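Local coordinates for protein beta-lactamase (PDB 3P09) that probably hydrolyses beta-lactams to substituted beta-amino acids, as expected of a class A beta-lactamase linked to antibiotic resistance, at residues Asn30-Tyr35 with Ile52-Ser57. Numbering follows the deposited sequence.
Sequences NLENKY and IKYNES. With SO4 (sulfate ion), chain D.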
ATOM      1  N   ASN A  30      18.941  14.805   4.371  1.00 33.45           N
ATOM      2  CA  ASN A  30      20.143  14.361   3.680  1.00 31.53           C
ATOM      3  C   ASN A  30      19.817  13.384   2.552  1.00 30.50           C
ATOM      4  O   ASN A  30      20.441  13.424   1.491  1.00 28.07           O
ATOM      5  CB  ASN A  30      21.157  13.757   4.658  1.00 46.08           C
ATOM      6  CG  ASN A  30      21.796  14.807   5.559  1.00 63.76           C
ATOM      7  OD1 ASN A  30      21.794  16.002   5.245  1.00 61.59           O
ATOM      8  ND2 ASN A  30      22.353  14.362   6.685  1.00 71.00           N
ATOM      9  N   LEU A  31      18.831  12.516   2.775  1.00 28.82           N
ATOM     10  CA  LEU A  31      18.423  11.585   1.726  1.00 28.65           C
ATOM     11  C   LEU A  31      17.878  12.331   0.513  1.00 31.32           C
ATOM     12  O   LEU A  31      18.152  11.953  -0.629  1.00 29.88           O
ATOM     13  CB  LEU A  31      17.383  10.583   2.245  1.00 26.53           C
ATOM     14  CG  LEU A  31      17.818   9.649   3.382  1.00 23.32           C
ATOM     15  CD1 LEU A  31      16.646   8.757   3.798  1.00 20.58           C
ATOM     16  CD2 LEU A  31      19.011   8.803   2.962  1.00 26.87           C
ATOM     17  N   GLU A  32      17.101  13.384   0.764  1.00 29.30           N
ATOM     18  CA  GLU A  32      16.552  14.205  -0.314  1.00 32.31           C
ATOM     19  C   GLU A  32      17.647  14.909  -1.113  1.00 33.36           C
ATOM     20  O   GLU A  32      17.606  14.941  -2.342  1.00 32.92           O
ATOM     21  CB  GLU A  32      15.536  15.219   0.236  1.00 26.64           C
ATOM     22  CG  GLU A  32      14.191  14.566   0.559  1.00 25.72           C
ATOM     23  CD  GLU A  32      13.230  15.471   1.317  1.00 29.50           C
ATOM     24  OE1 GLU A  32      13.673  16.485   1.890  1.00 29.50           O
ATOM     25  OE2 GLU A  32      12.016  15.156   1.348  1.00 27.25           O
ATOM     26  N   ASN A  33      18.622  15.466  -0.405  1.00 29.05           N
ATOM     27  CA  ASN A  33      19.764  16.119  -1.037  1.00 34.62           C
ATOM     28  C   ASN A  33      20.546  15.144  -1.899  1.00 37.41           C
ATOM     29  O   ASN A  33      21.020  15.479  -2.987  1.00 34.09           O
ATOM     30  CB  ASN A  33      20.691  16.689   0.033  1.00 36.39           C
ATOM     31  CG  ASN A  33      20.096  17.896   0.733  1.00 41.88           C
ATOM     32  OD1 ASN A  33      19.236  18.578   0.182  1.00 38.43           O
ATOM     33  ND2 ASN A  33      20.555  18.167   1.955  1.00 44.01           N
ATOM     34  N   LYS A  34      20.679  13.928  -1.388  1.00 31.23           N
ATOM     35  CA  LYS A  34      21.446  12.889  -2.043  1.00 34.28           C
ATOM     36  C   LYS A  34      20.765  12.405  -3.326  1.00 31.01           C
ATOM     37  O   LYS A  34      21.427  12.199  -4.349  1.00 29.12           O
ATOM     38  CB  LYS A  34      21.642  11.733  -1.056  1.00 39.21           C
ATOM     39  CG  LYS A  34      22.526  10.606  -1.523  1.00 41.88           C
ATOM     40  CD  LYS A  34      22.728   9.615  -0.375  1.00 45.20           C
ATOM     41  CE  LYS A  34      23.442   8.352  -0.823  1.00 38.34           C
ATOM     42  NZ  LYS A  34      23.304   7.271   0.190  1.00 38.27           N
ATOM     43  N   TYR A  35      19.443  12.240  -3.280  1.00 25.19           N
ATOM     44  CA  TYR A  35      18.728  11.584  -4.380  1.00 25.49           C
ATOM     45  C   TYR A  35      17.761  12.468  -5.184  1.00 26.42           C
ATOM     46  O   TYR A  35      17.142  11.997  -6.145  1.00 26.53           O
ATOM     47  CB  TYR A  35      17.961  10.378  -3.846  1.00 26.52           C
ATOM     48  CG  TYR A  35      18.831   9.233  -3.426  1.00 26.60           C
ATOM     49  CD1 TYR A  35      19.598   8.542  -4.351  1.00 23.40           C
ATOM     50  CD2 TYR A  35      18.873   8.821  -2.102  1.00 31.73           C
ATOM     51  CE1 TYR A  35      20.391   7.470  -3.964  1.00 30.08           C
ATOM     52  CE2 TYR A  35      19.662   7.766  -1.707  1.00 30.12           C
ATOM     53  CZ  TYR A  35      20.419   7.092  -2.634  1.00 32.90           C
ATOM     54  OH  TYR A  35      21.194   6.029  -2.219  1.00 37.13           O
ATOM     55  N   ILE A  52       7.529   9.151  14.615  1.00 35.11           N
ATOM     56  CA  ILE A  52       8.471   9.650  13.609  1.00 26.26           C
ATOM     57  C   ILE A  52       7.715  10.083  12.357  1.00 27.66           C
ATOM     58  O   ILE A  52       6.921   9.321  11.814  1.00 26.68           O
ATOM     59  CB  ILE A  52       9.485   8.559  13.213  1.00 23.16           C
ATOM     60  CG1 ILE A  52      10.075   7.899  14.468  1.00 39.34           C
ATOM     61  CG2 ILE A  52      10.584   9.140  12.339  1.00 31.24           C
ATOM     62  CD1 ILE A  52      10.950   6.683  14.183  1.00 39.28           C
ATOM     63  N   LYS A  53       7.945  11.305  11.898  1.00 25.37           N
ATOM     64  CA  LYS A  53       7.195  11.815  10.754  1.00 26.98           C
ATOM     65  C   LYS A  53       8.037  12.832   9.993  1.00 30.04           C
ATOM     66  O   LYS A  53       8.840  13.540  10.583  1.00 27.64           O
ATOM     67  CB  LYS A  53       5.889  12.460  11.227  1.00 21.80           C
ATOM     68  CG  LYS A  53       6.111  13.560  12.244  1.00 30.87           C
ATOM     69  CD  LYS A  53       4.821  14.065  12.887  1.00 32.39           C
ATOM     70  CE  LYS A  53       5.173  15.059  13.999  1.00 42.19           C
ATOM     71  NZ  LYS A  53       3.998  15.761  14.567  1.00 49.91           N
ATOM     72  N   TYR A  54       7.871  12.887   8.679  1.00 18.52           N
ATOM     73  CA  TYR A  54       8.624  13.835   7.871  1.00 20.90           C
ATOM     74  C   TYR A  54       7.892  14.025   6.558  1.00 25.13           C
ATOM     75  O   TYR A  54       7.579  13.041   5.884  1.00 21.62           O
ATOM     76  CB  TYR A  54      10.023  13.289   7.624  1.00 24.85           C
ATOM     77  CG  TYR A  54      10.944  14.224   6.871  1.00 19.90           C
ATOM     78  CD1 TYR A  54      11.084  14.128   5.490  1.00 19.39           C
ATOM     79  CD2 TYR A  54      11.677  15.192   7.539  1.00 24.63           C
ATOM     80  CE1 TYR A  54      11.925  14.973   4.794  1.00 19.32           C
ATOM     81  CE2 TYR A  54      12.536  16.045   6.845  1.00 29.37           C
ATOM     82  CZ  TYR A  54      12.650  15.925   5.474  1.00 27.55           C
ATOM     83  OH  TYR A  54      13.488  16.753   4.762  1.00 36.10           O
ATOM     84  N   ASN A  55       7.599  15.278   6.207  1.00 21.88           N
ATOM     85  CA  ASN A  55       6.743  15.567   5.062  1.00 27.02           C
ATOM     86  C   ASN A  55       5.455  14.761   5.123  1.00 25.13           C
ATOM     87  O   ASN A  55       4.977  14.289   4.095  1.00 20.54           O
ATOM     88  CB  ASN A  55       7.463  15.230   3.745  1.00 23.79           C
ATOM     89  CG  ASN A  55       8.423  16.316   3.305  1.00 32.50           C
ATOM     90  OD1 ASN A  55       8.204  17.502   3.576  1.00 29.50           O
ATOM     91  ND2 ASN A  55       9.490  15.920   2.612  1.00 24.27           N
ATOM     92  N   GLU A  56       4.895  14.583   6.318  1.00 19.14           N
ATOM     93  CA  GLU A  56       3.811  13.620   6.472  1.00 18.54           C
ATOM     94  C   GLU A  56       2.497  14.090   5.843  1.00 21.28           C
ATOM     95  O   GLU A  56       1.560  13.305   5.709  1.00 20.10           O
ATOM     96  CB  GLU A  56       3.594  13.257   7.945  1.00 23.16           C
ATOM     97  CG  GLU A  56       2.947  14.341   8.782  1.00 25.84           C
ATOM     98  CD  GLU A  56       3.935  15.378   9.288  1.00 36.55           C
ATOM     99  OE1 GLU A  56       5.109  15.354   8.861  1.00 32.15           O
ATOM    100  OE2 GLU A  56       3.541  16.215  10.126  1.00 34.01           O
ATOM    101  N   SER A  57       2.434  15.363   5.455  1.00 19.25           N
ATOM    102  CA  SER A  57       1.240  15.917   4.819  1.00 20.43           C
ATOM    103  C   SER A  57       1.484  16.325   3.374  1.00 21.36           C
ATOM    104  O   SER A  57       0.659  16.992   2.767  1.00 22.98           O
ATOM    105  CB  SER A  57       0.733  17.129   5.602  1.00 23.25           C
ATOM    106  OG  SER A  57       0.094  16.728   6.795  1.00 33.26           O
TER
HETATM  107  S   SO4 D 293       1.124  13.710  14.509  1.00 94.06           S
HETATM  108  O1  SO4 D 293       2.213  12.941  15.109  1.00 94.89           O
HETATM  109  O2  SO4 D 293       1.560  15.086  14.287  1.00 98.62           O
HETATM  110  O3  SO4 D 293       0.739  13.124  13.231  1.00 88.06           O
HETATM  111  O4  SO4 D 293      -0.025  13.706  15.410  1.00 98.04           O
HETATM  112  O   HOH W   1      11.367  18.021   2.211  1.00 30.03           O
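E32 reaches out of helix 24-35 and meets Y54 and N55 with its carboxylate, bridging a gap in which the closest CA atoms, those of E32 and N55, are still 11.3 Å apart. From CB outward, the side chain first crosses the gap and then makes its contacts at the carboxylate. CB leaves the helix toward strand 53-54; CG sits beside the backbone N and anti to the carbonyl carbon. The extended chain beyond it carries the carboxylate across to Y54 and N55, and the contact between the two segments begins at CD. CD lies in the plane of the Y54 ring, at its edge, 3.7 Å from Y54 CE1. OE1 takes a hydrogen bond of 2.9 Å from Y54 OH. The hydroxyl comes from above the carboxylate, 50° out of its plane, and the carboxylate and ring planes are turned 56° apart. A water also donates to OE1, at 2.8 Å, and accepts from N55 ND2, tying the amide indirectly to the glutamate.

OE2 lies at the edge of the same ring, 3.5 Å from Y54 CE1, and accepts a hydrogen bond from the backbone N of I39. N55 ND2 stands only 2.9 Å from E32 OE2, but the angle is too poor for a hydrogen bond; the N55 amide donates instead to the carbonyl O of I39. Y54 arrives from the opposite direction, its CG anti to the backbone N (chi1 -176°), which throws the ring toward the helix, where it also meets the ring of F28.

The contact thus pins the N-terminal helix to edge strand 53-54, one of the two outermost in the five-stranded antiparallel sheet, with adjoining strand 38-44 sharing the bonds. The buried carboxylate has three donors, two from the protein and one a water, which would be consistent with its staying ionised.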